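Local coordinates for Csc2 (Thermofilum pendens, PDB 4TXD), which is the Cas7-family subunit of type I-D CRISPR systems and probably binds the CRISPR RNA along the backbone of the interference complex, at residues A[111-116]-A[143-148]; A[103-108]-A[255-260]; A[261-266]-A[330-335]. One frame throughout, in Å; residues are numbered along the deposited sequence.

Contact 1: A[111-116]-A[143-148]; sequences EYRDSL and EWNCTI. With ZN (zinc ion), chain B.
Arg113 reaches from the last turns of helix 94-115 to the backbone carbonyl of Trp144. Its NH1 gives a hydrogen bond to Trp144 O over 2.9 Å, with an N-H...O angle of 149°. The donor lies in the carbonyl plane, while the oxygen is somewhat tilted from the guanidinium plane. The chain starts with CG anti to the backbone N (chi1 174°) and bends at chi3, which turns the guanidinium so that it spans Asp114 and the Trp144 carbonyl. Part of the aliphatic chain joins in, with Arg113 CD 3.3 Å from Trp144 O.

The other edge of the guanidinium is held by the next residue. Arg113 NE pairs with Asp114 OD1 at 3.0 Å in a salt bridge. The approach is from above the carboxylate plane, although the oxygen lies close to the guanidinium plane. NH2 adds weak bonds to both carboxylate oxygens. Asp114 thus helps fix the rotation of the group that meets Trp144.

Asn145 stands beside this bond. Its OD1 is 3.6 Å from Arg113 NH1, near the guanidinium plane, and the amide is turned 68° from that plane. This is proximity and not a bond; Asn145 OD1 accepts a hydrogen bond from Arg110 instead. The Trp144 ring lies obliquely to the arginine, with CE3 4.2 Å from NH1. Its NE1 bonds to Asp165, a zinc ligand, and its ring meets Trp348 edge-to-face.

Two residues after Trp144, Cys146 SG binds the zinc ion at 2.2 Å. Asp165, Cys168 and Cys171 complete the shell. The arginine therefore ties the helix to the segment leading into a Cys3Asp zinc site, probably structural, with Cys168 and Cys171 forming its CxxC pair.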
loop_
_atom_site.group_PDB
_atom_site.type_symbol
_atom_site.label_atom_id
_atom_site.label_comp_id
_atom_site.label_asym_id
_atom_site.label_seq_id
_atom_site.Cartn_x
_atom_site.Cartn_y
_atom_site.Cartn_z
ATOM N N GLU A 111 -0.133 4.131 16.412
ATOM C CA GLU A 111 -0.623 5.392 16.959
ATOM C C GLU A 111 -2.085 5.292 17.379
ATOM O O GLU A 111 -2.515 5.962 18.327
ATOM C CB GLU A 111 -0.425 6.524 15.951
ATOM C CG GLU A 111 1.056 6.901 15.812
ATOM C CD GLU A 111 1.309 8.006 14.796
ATOM O OE1 GLU A 111 0.336 8.584 14.245
ATOM O OE2 GLU A 111 2.501 8.284 14.556
ATOM N N TYR A 112 -2.852 4.460 16.680
ATOM C CA TYR A 112 -4.227 4.205 17.080
ATOM C C TYR A 112 -4.218 3.562 18.452
ATOM O O TYR A 112 -4.938 3.992 19.365
ATOM C CB TYR A 112 -4.952 3.309 16.078
ATOM C CG TYR A 112 -6.297 2.835 16.589
ATOM C CD1 TYR A 112 -7.398 3.684 16.582
ATOM C CD2 TYR A 112 -6.466 1.536 17.078
ATOM C CE1 TYR A 112 -8.636 3.264 17.051
ATOM C CE2 TYR A 112 -7.707 1.105 17.548
ATOM C CZ TYR A 112 -8.782 1.975 17.537
ATOM O OH TYR A 112 -10.013 1.568 18.003
ATOM N N ARG A 113 -3.378 2.543 18.590
ATOM C CA ARG A 113 -3.236 1.824 19.850
ATOM C C ARG A 113 -2.908 2.767 21.000
ATOM O O ARG A 113 -3.458 2.652 22.095
ATOM C CB ARG A 113 -2.147 0.761 19.733
ATOM C CG ARG A 113 -1.832 0.047 21.031
ATOM C CD ARG A 113 -0.472 -0.608 20.964
ATOM N NE ARG A 113 0.578 0.396 20.831
ATOM C CZ ARG A 113 1.737 0.201 20.212
ATOM N NH1 ARG A 113 2.007 -0.972 19.647
ATOM N NH2 ARG A 113 2.624 1.187 20.147
ATOM N N ASP A 114 -2.004 3.703 20.747
ATOM C CA ASP A 114 -1.553 4.616 21.792
ATOM C C ASP A 114 -2.539 5.741 22.068
ATOM O O ASP A 114 -2.368 6.497 23.012
ATOM C CB ASP A 114 -0.194 5.188 21.418
ATOM C CG ASP A 114 0.890 4.146 21.462
ATOM O OD1 ASP A 114 0.663 3.092 22.093
ATOM O OD2 ASP A 114 1.966 4.377 20.878
ATOM N N SER A 115 -3.570 5.852 21.243
ATOM C CA SER A 115 -4.617 6.826 21.485
ATOM C C SER A 115 -5.712 6.273 22.410
ATOM O O SER A 115 -6.557 7.027 22.873
ATOM C CB SER A 115 -5.243 7.272 20.173
ATOM O OG SER A 115 -6.247 6.357 19.752
ATOM N N LEU A 116 -5.704 4.968 22.676
ATOM C CA LEU A 116 -6.793 4.349 23.448
ATOM C C LEU A 116 -6.745 4.712 24.944
ATOM O O LEU A 116 -5.663 4.813 25.533
ATOM C CB LEU A 116 -6.758 2.821 23.283
ATOM C CG LEU A 116 -6.698 2.311 21.836
ATOM C CD1 LEU A 116 -6.587 0.784 21.808
ATOM C CD2 LEU A 116 -7.909 2.794 21.017
ATOM N N GLU A 143 -0.827 -6.248 25.132
ATOM C CA GLU A 143 -0.086 -5.140 24.534
ATOM C C GLU A 143 0.118 -5.455 23.060
ATOM O O GLU A 143 1.046 -6.177 22.719
ATOM C CB GLU A 143 1.266 -4.931 25.228
ATOM C CG GLU A 143 1.169 -4.816 26.738
ATOM C CD GLU A 143 -0.058 -4.045 27.175
ATOM O OE1 GLU A 143 -0.130 -2.830 26.883
ATOM O OE2 GLU A 143 -0.957 -4.661 27.795
ATOM N N TRP A 144 -0.734 -4.936 22.191
ATOM C CA TRP A 144 -0.640 -5.268 20.781
ATOM C C TRP A 144 0.567 -4.686 20.070
ATOM O O TRP A 144 0.883 -3.547 20.216
ATOM C CB TRP A 144 -1.907 -4.934 19.993
ATOM C CG TRP A 144 -1.766 -5.250 18.545
ATOM C CD1 TRP A 144 -1.908 -6.449 17.950
ATOM C CD2 TRP A 144 -1.333 -4.359 17.539
ATOM N NE1 TRP A 144 -1.641 -6.361 16.625
ATOM C CE2 TRP A 144 -1.274 -5.084 16.342
ATOM C CE3 TRP A 144 -1.001 -3.017 17.524
ATOM C CZ2 TRP A 144 -0.905 -4.503 15.156
ATOM C CZ3 TRP A 144 -0.639 -2.458 16.359
ATOM C CH2 TRP A 144 -0.593 -3.191 15.183
ATOM N N ASN A 145 1.165 -5.506 19.229
ATOM C CA ASN A 145 2.096 -4.979 18.255
ATOM C C ASN A 145 2.232 -5.980 17.124
ATOM O O ASN A 145 1.901 -7.157 17.286
ATOM C CB ASN A 145 3.460 -4.680 18.889
ATOM C CG ASN A 145 4.315 -3.753 18.034
ATOM O OD1 ASN A 145 3.800 -2.974 17.227
ATOM N ND2 ASN A 145 5.626 -3.839 18.208
ATOM N N CYS A 146 2.685 -5.496 15.976
ATOM C CA CYS A 146 3.007 -6.356 14.851
ATOM C C CYS A 146 4.265 -5.792 14.198
ATOM O O CYS A 146 4.596 -4.619 14.369
ATOM C CB CYS A 146 1.835 -6.436 13.858
ATOM S SG CYS A 146 1.975 -7.726 12.538
ATOM N N THR A 147 4.949 -6.604 13.444
ATOM C CA THR A 147 6.051 -6.077 12.692
ATOM C C THR A 147 5.730 -6.033 11.230
ATOM O O THR A 147 4.702 -6.502 10.795
ATOM C CB THR A 147 7.280 -6.925 12.833
ATOM O OG1 THR A 147 8.286 -6.330 12.043
ATOM C CG2 THR A 147 7.032 -8.308 12.338
ATOM N N ILE A 148 6.660 -5.504 10.472
ATOM C CA ILE A 148 6.566 -5.586 9.042
ATOM C C ILE A 148 7.512 -6.674 8.572
ATOM O O ILE A 148 7.565 -6.968 7.407
ATOM C CB ILE A 148 6.881 -4.235 8.358
HETATM ZN ZN ZN B . -0.055 -7.960 11.666
#

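Contact 2: A[103-108]-A[255-260]; sequences RQMLQL and LVATLY
Leu108, Met105 and Tyr260 bury the most surface where helix 94-115 packs against helix 252-263. Leu108 meets Tyr260. Its CD1 methyl lies 3.7 Å from both Tyr260 CD2 and Tyr260 CE2. It comes to that side of the ring obliquely, and CD2 of the leucine sits a little further from CE2. The tyrosine ring swings out opposite its own backbone nitrogen (chi1 -177°), which brings its CD2-CE2 side up to Leu108. The Tyr260 hydroxyl is not left to the apolar packing, because it hydrogen-bonds to His337.

Met105 makes the second patch. Its side chain is extended through chi1 and chi2, then bends at chi3 (-71°). This places the CE methyl over the backbone of the other helix, 3.9 Å from Ala257 O. The same methyl is 4.3 Å from Ala257 CB. It also touches Thr258 OG1, a hydroxyl already bonded to Glu254 O one turn back. The methionine tip thus rests beside Ala257 and Thr258.

The two segment axes approach to 10.1 Å and their directions differ by 108°, so the helices cross nearly at right angles. The CA atoms of Met105 and Thr258 are the nearest pair. All five touching residues are buried, and the packing is apolar apart from backbone and hydroxyl oxygens. Helix 169-174 covers Met105 through His170, Ile173 and Phe174. Helix 343-365 closes another part of the interface, with Phe344 on Leu108 and Leu343 and Leu347 on Ala257.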
loop_
_atom_site.group_PDB
_atom_site.type_symbol
_atom_site.label_atom_id
_atom_site.label_comp_id
_atom_site.label_asym_id
_atom_site.label_seq_id
_atom_site.Cartn_x
_atom_site.Cartn_y
_atom_site.Cartn_z
ATOM N N ARG A 103 4.363 -0.359 5.986
ATOM C CA ARG A 103 5.056 0.168 7.156
ATOM C C ARG A 103 4.335 1.406 7.718
ATOM O O ARG A 103 4.262 1.598 8.941
ATOM C CB ARG A 103 6.514 0.494 6.804
ATOM C CG ARG A 103 7.442 0.571 8.000
ATOM C CD ARG A 103 7.536 1.981 8.524
ATOM N NE ARG A 103 8.188 2.054 9.830
ATOM C CZ ARG A 103 7.553 1.923 10.990
ATOM N NH1 ARG A 103 6.244 1.697 11.009
ATOM N NH2 ARG A 103 8.224 2.015 12.129
ATOM N N GLN A 104 3.792 2.232 6.830
ATOM C CA GLN A 104 3.014 3.390 7.255
ATOM C C GLN A 104 1.698 2.972 7.936
ATOM O O GLN A 104 1.337 3.502 8.993
ATOM C CB GLN A 104 2.731 4.317 6.064
ATOM C CG GLN A 104 1.831 5.533 6.382
ATOM C CD GLN A 104 2.411 6.488 7.434
ATOM O OE1 GLN A 104 3.574 6.384 7.835
ATOM N NE2 GLN A 104 1.583 7.424 7.888
ATOM N N MET A 105 0.979 2.023 7.346
ATOM C CA MET A 105 -0.255 1.553 7.977
ATOM C C MET A 105 0.032 0.996 9.360
ATOM O O MET A 105 -0.731 1.224 10.308
ATOM C CB MET A 105 -0.960 0.488 7.126
ATOM C CG MET A 105 -2.244 -0.031 7.814
ATOM S SD MET A 105 -3.223 -1.208 6.865
ATOM C CE MET A 105 -3.884 -0.145 5.587
ATOM N N LEU A 106 1.143 0.312 9.483
ATOM C CA LEU A 106 1.562 -0.234 10.734
ATOM C C LEU A 106 1.831 0.865 11.769
ATOM O O LEU A 106 1.506 0.728 12.931
ATOM C CB LEU A 106 2.768 -1.116 10.539
ATOM C CG LEU A 106 3.367 -1.670 11.801
ATOM C CD1 LEU A 106 2.311 -2.231 12.729
ATOM C CD2 LEU A 106 4.469 -2.661 11.565
ATOM N N GLN A 107 2.419 1.958 11.316
ATOM C CA GLN A 107 2.735 3.054 12.238
ATOM C C GLN A 107 1.436 3.729 12.666
ATOM O O GLN A 107 1.279 4.104 13.830
ATOM C CB GLN A 107 3.713 4.051 11.596
ATOM C CG GLN A 107 4.292 5.099 12.563
ATOM C CD GLN A 107 4.991 4.486 13.770
ATOM O OE1 GLN A 107 5.625 3.427 13.680
ATOM N NE2 GLN A 107 4.866 5.150 14.916
ATOM N N LEU A 108 0.493 3.857 11.738
ATOM C CA LEU A 108 -0.804 4.429 12.047
ATOM C C LEU A 108 -1.537 3.532 13.046
ATOM O O LEU A 108 -2.187 4.036 13.963
ATOM C CB LEU A 108 -1.633 4.630 10.776
ATOM C CG LEU A 108 -1.072 5.684 9.803
ATOM C CD1 LEU A 108 -1.874 5.704 8.531
ATOM C CD2 LEU A 108 -1.087 7.073 10.446
ATOM N N LEU A 255 -10.456 -0.049 2.423
ATOM C CA LEU A 255 -10.203 0.860 1.320
ATOM C C LEU A 255 -9.783 2.245 1.798
ATOM O O LEU A 255 -8.775 2.789 1.346
ATOM C CB LEU A 255 -11.434 0.997 0.432
ATOM C CG LEU A 255 -11.237 2.137 -0.578
ATOM C CD1 LEU A 255 -10.782 1.589 -1.906
ATOM C CD2 LEU A 255 -12.484 2.958 -0.735
ATOM N N VAL A 256 -10.567 2.822 2.701
ATOM C CA VAL A 256 -10.278 4.171 3.168
ATOM C C VAL A 256 -8.964 4.218 3.921
ATOM O O VAL A 256 -8.168 5.142 3.720
ATOM C CB VAL A 256 -11.410 4.722 4.056
ATOM C CG1 VAL A 256 -11.003 6.085 4.641
ATOM C CG2 VAL A 256 -12.691 4.835 3.235
ATOM N N ALA A 257 -8.711 3.222 4.771
ATOM C CA ALA A 257 -7.442 3.176 5.497
ATOM C C ALA A 257 -6.253 2.995 4.544
ATOM O O ALA A 257 -5.156 3.491 4.811
ATOM C CB ALA A 257 -7.453 2.057 6.542
ATOM N N THR A 258 -6.469 2.278 3.445
ATOM C CA THR A 258 -5.387 2.079 2.485
ATOM C C THR A 258 -5.082 3.411 1.790
ATOM O O THR A 258 -3.925 3.824 1.718
ATOM C CB THR A 258 -5.743 0.972 1.473
ATOM O OG1 THR A 258 -5.828 -0.267 2.182
ATOM C CG2 THR A 258 -4.675 0.838 0.381
ATOM N N LEU A 259 -6.127 4.094 1.321
ATOM C CA LEU A 259 -5.960 5.425 0.724
ATOM C C LEU A 259 -5.243 6.362 1.687
ATOM O O LEU A 259 -4.336 7.095 1.309
ATOM C CB LEU A 259 -7.315 6.020 0.323
ATOM C CG LEU A 259 -8.075 5.286 -0.784
ATOM C CD1 LEU A 259 -9.403 5.977 -1.069
ATOM C CD2 LEU A 259 -7.246 5.207 -2.043
ATOM N N TYR A 260 -5.636 6.308 2.950
ATOM C CA TYR A 260 -5.077 7.180 3.979
ATOM C C TYR A 260 -3.628 6.846 4.322
ATOM O O TYR A 260 -2.828 7.737 4.613
ATOM C CB TYR A 260 -5.954 7.097 5.235
ATOM C CG TYR A 260 -5.567 7.997 6.383
ATOM C CD1 TYR A 260 -5.903 9.352 6.380
ATOM C CD2 TYR A 260 -4.906 7.486 7.495
ATOM C CE1 TYR A 260 -5.568 10.169 7.446
ATOM C CE2 TYR A 260 -4.577 8.296 8.569
ATOM C CZ TYR A 260 -4.911 9.636 8.537
ATOM O OH TYR A 260 -4.578 10.433 9.603
#

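Contact 3: A[261-266]-A[330-335]; sequences SLATLR and KLLAAV
Ala263 CB is the centre of this contact and touches two leucines of helix 328-334. It lies 3.7 Å from Leu331 CD2 and 3.9 Å from Leu332 CD2. Thr264 adds a third touch, with its CG2 methyl 3.6 Å from Leu332 CD2. One leucine methyl therefore rests against both neighbouring residues. The threonine and Leu332 side chains pass each other running in opposite directions.

Leu331 points toward Ala263 directly. Leu332 takes another course. Its first torsion sets CG opposite the carbonyl carbon (chi1 -68°), which brings CD2 against Ala263 and Thr264. In Thr264 the methyl likewise lies opposite the carbonyl carbon, while OG1 sits between the backbone N and carbonyl carbon. That hydroxyl bonds to Tyr260 O, one turn back in the helix, which is consistent with the methyl being held on the Leu332 side.

The contact falls at the C-terminal end of helix 252-263, where the chain leaves the helix after Ala263. Leu331 packs further on Leu259 of the same helix and on Ile282 of strand 277-288. Val335 lies against Val256 and Tyr260. Helix 328-334 thus packs on the C-terminal part of helix 252-263 and touches strand 277-288 through Leu331, while Leu108 of helix 94-115 touches Thr264.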
loop_
_atom_site.group_PDB
_atom_site.type_symbol
_atom_site.label_atom_id
_atom_site.label_comp_id
_atom_site.label_asym_id
_atom_site.label_seq_id
_atom_site.Cartn_x
_atom_site.Cartn_y
_atom_site.Cartn_z
ATOM N N SER A 261 -3.277 5.563 4.296
ATOM C CA SER A 261 -1.895 5.183 4.556
ATOM C C SER A 261 -0.989 5.742 3.457
ATOM O O SER A 261 0.114 6.213 3.726
ATOM C CB SER A 261 -1.753 3.658 4.639
ATOM O OG SER A 261 -2.413 3.142 5.798
ATOM N N LEU A 262 -1.468 5.666 2.223
ATOM C CA LEU A 262 -0.760 6.220 1.070
ATOM C C LEU A 262 -0.581 7.733 1.216
ATOM O O LEU A 262 0.516 8.265 1.076
ATOM C CB LEU A 262 -1.541 5.912 -0.200
ATOM C CG LEU A 262 -0.890 5.431 -1.489
ATOM C CD1 LEU A 262 0.357 4.623 -1.238
ATOM C CD2 LEU A 262 -1.920 4.607 -2.242
ATOM N N ALA A 263 -1.685 8.410 1.508
ATOM C CA ALA A 263 -1.731 9.866 1.594
ATOM C C ALA A 263 -0.870 10.415 2.722
ATOM O O ALA A 263 -0.469 11.582 2.690
ATOM C CB ALA A 263 -3.182 10.327 1.768
ATOM N N THR A 264 -0.573 9.583 3.716
ATOM C CA THR A 264 0.200 10.052 4.859
ATOM C C THR A 264 1.655 9.636 4.839
ATOM O O THR A 264 2.392 9.908 5.787
ATOM C CB THR A 264 -0.419 9.580 6.199
ATOM O OG1 THR A 264 -0.696 8.175 6.143
ATOM C CG2 THR A 264 -1.716 10.344 6.477
ATOM N N LEU A 265 2.074 8.979 3.762
ATOM C CA LEU A 265 3.491 8.720 3.540
ATOM C C LEU A 265 4.294 10.022 3.525
ATOM O O LEU A 265 3.966 10.955 2.792
ATOM C CB LEU A 265 3.707 7.984 2.212
ATOM C CG LEU A 265 3.368 6.502 2.136
ATOM C CD1 LEU A 265 3.456 6.024 0.701
ATOM C CD2 LEU A 265 4.338 5.739 3.035
ATOM N N ARG A 266 5.348 10.064 4.319
ATOM C CA ARG A 266 6.240 11.209 4.318
ATOM C C ARG A 266 7.693 10.756 4.433
ATOM O O ARG A 266 8.443 10.811 3.447
ATOM C CB ARG A 266 5.869 12.184 5.446
ATOM C CG ARG A 266 6.732 13.422 5.454
ATOM C CD ARG A 266 6.078 14.597 6.170
ATOM N NE ARG A 266 6.583 15.868 5.652
ATOM C CZ ARG A 266 7.706 16.453 6.060
ATOM N NH1 ARG A 266 8.449 15.885 7.001
ATOM N NH2 ARG A 266 8.086 17.608 5.526
ATOM N N LYS A 330 -9.196 16.633 1.820
ATOM C CA LYS A 330 -10.405 16.180 2.504
ATOM C C LYS A 330 -10.186 14.783 3.078
ATOM O O LYS A 330 -10.638 14.482 4.188
ATOM C CB LYS A 330 -11.610 16.181 1.566
ATOM C CG LYS A 330 -12.190 17.555 1.277
ATOM C CD LYS A 330 -13.428 17.439 0.395
ATOM C CE LYS A 330 -13.851 18.800 -0.146
ATOM N NZ LYS A 330 -15.142 18.738 -0.892
ATOM N N LEU A 331 -9.480 13.940 2.323
ATOM C CA LEU A 331 -9.147 12.590 2.782
ATOM C C LEU A 331 -8.403 12.627 4.109
ATOM O O LEU A 331 -8.760 11.927 5.057
ATOM C CB LEU A 331 -8.307 11.852 1.727
ATOM C CG LEU A 331 -7.742 10.487 2.145
ATOM C CD1 LEU A 331 -8.879 9.516 2.478
ATOM C CD2 LEU A 331 -6.815 9.907 1.060
ATOM N N LEU A 332 -7.370 13.461 4.177
ATOM C CA LEU A 332 -6.546 13.572 5.377
ATOM C C LEU A 332 -7.333 14.056 6.604
ATOM O O LEU A 332 -7.033 13.676 7.740
ATOM C CB LEU A 332 -5.370 14.523 5.128
ATOM C CG LEU A 332 -4.290 14.063 4.129
ATOM C CD1 LEU A 332 -3.306 15.182 3.800
ATOM C CD2 LEU A 332 -3.541 12.856 4.670
ATOM N N ALA A 333 -8.333 14.898 6.368
ATOM C CA ALA A 333 -9.089 15.492 7.465
ATOM C C ALA A 333 -10.242 14.595 7.915
ATOM O O ALA A 333 -10.615 14.598 9.089
ATOM C CB ALA A 333 -9.611 16.868 7.057
ATOM N N ALA A 334 -10.796 13.826 6.983
ATOM C CA ALA A 334 -11.989 13.022 7.257
ATOM C C ALA A 334 -11.667 11.746 8.031
ATOM O O ALA A 334 -12.563 11.014 8.452
ATOM C CB ALA A 334 -12.699 12.674 5.956
ATOM N N VAL A 335 -10.381 11.479 8.204
ATOM C CA VAL A 335 -9.934 10.287 8.900
ATOM C C VAL A 335 -9.065 10.679 10.063
ATOM O O VAL A 335 -8.064 11.384 9.900
ATOM C CB VAL A 335 -9.129 9.339 7.974
ATOM C CG1 VAL A 335 -8.538 8.193 8.781
ATOM C CG2 VAL A 335 -9.998 8.832 6.845
#

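How the contacts relate
Contacts 1 and 2 share helix 94-115, and contacts 2 and 3 share helix 252-263. Contact 2 is the middle member, its centre 13 Å from that of contact 1 and 8 Å from that of contact 3. Contacts 1 and 3 do not touch; their nearest atoms are about 8 Å apart. Leu106 packs on Cys146 and Trp144, joining contact 2 to the zinc-site segment. Gln104 makes a weak, probable hydrogen bond to Thr264, joining it to contact 3. Along the chain, contact 1 falls between the two segments of contact 2, and contact 3 follows. The zinc-site loop is thus tied, through two crossing helices, to helix 328-334, beyond strand 277-288.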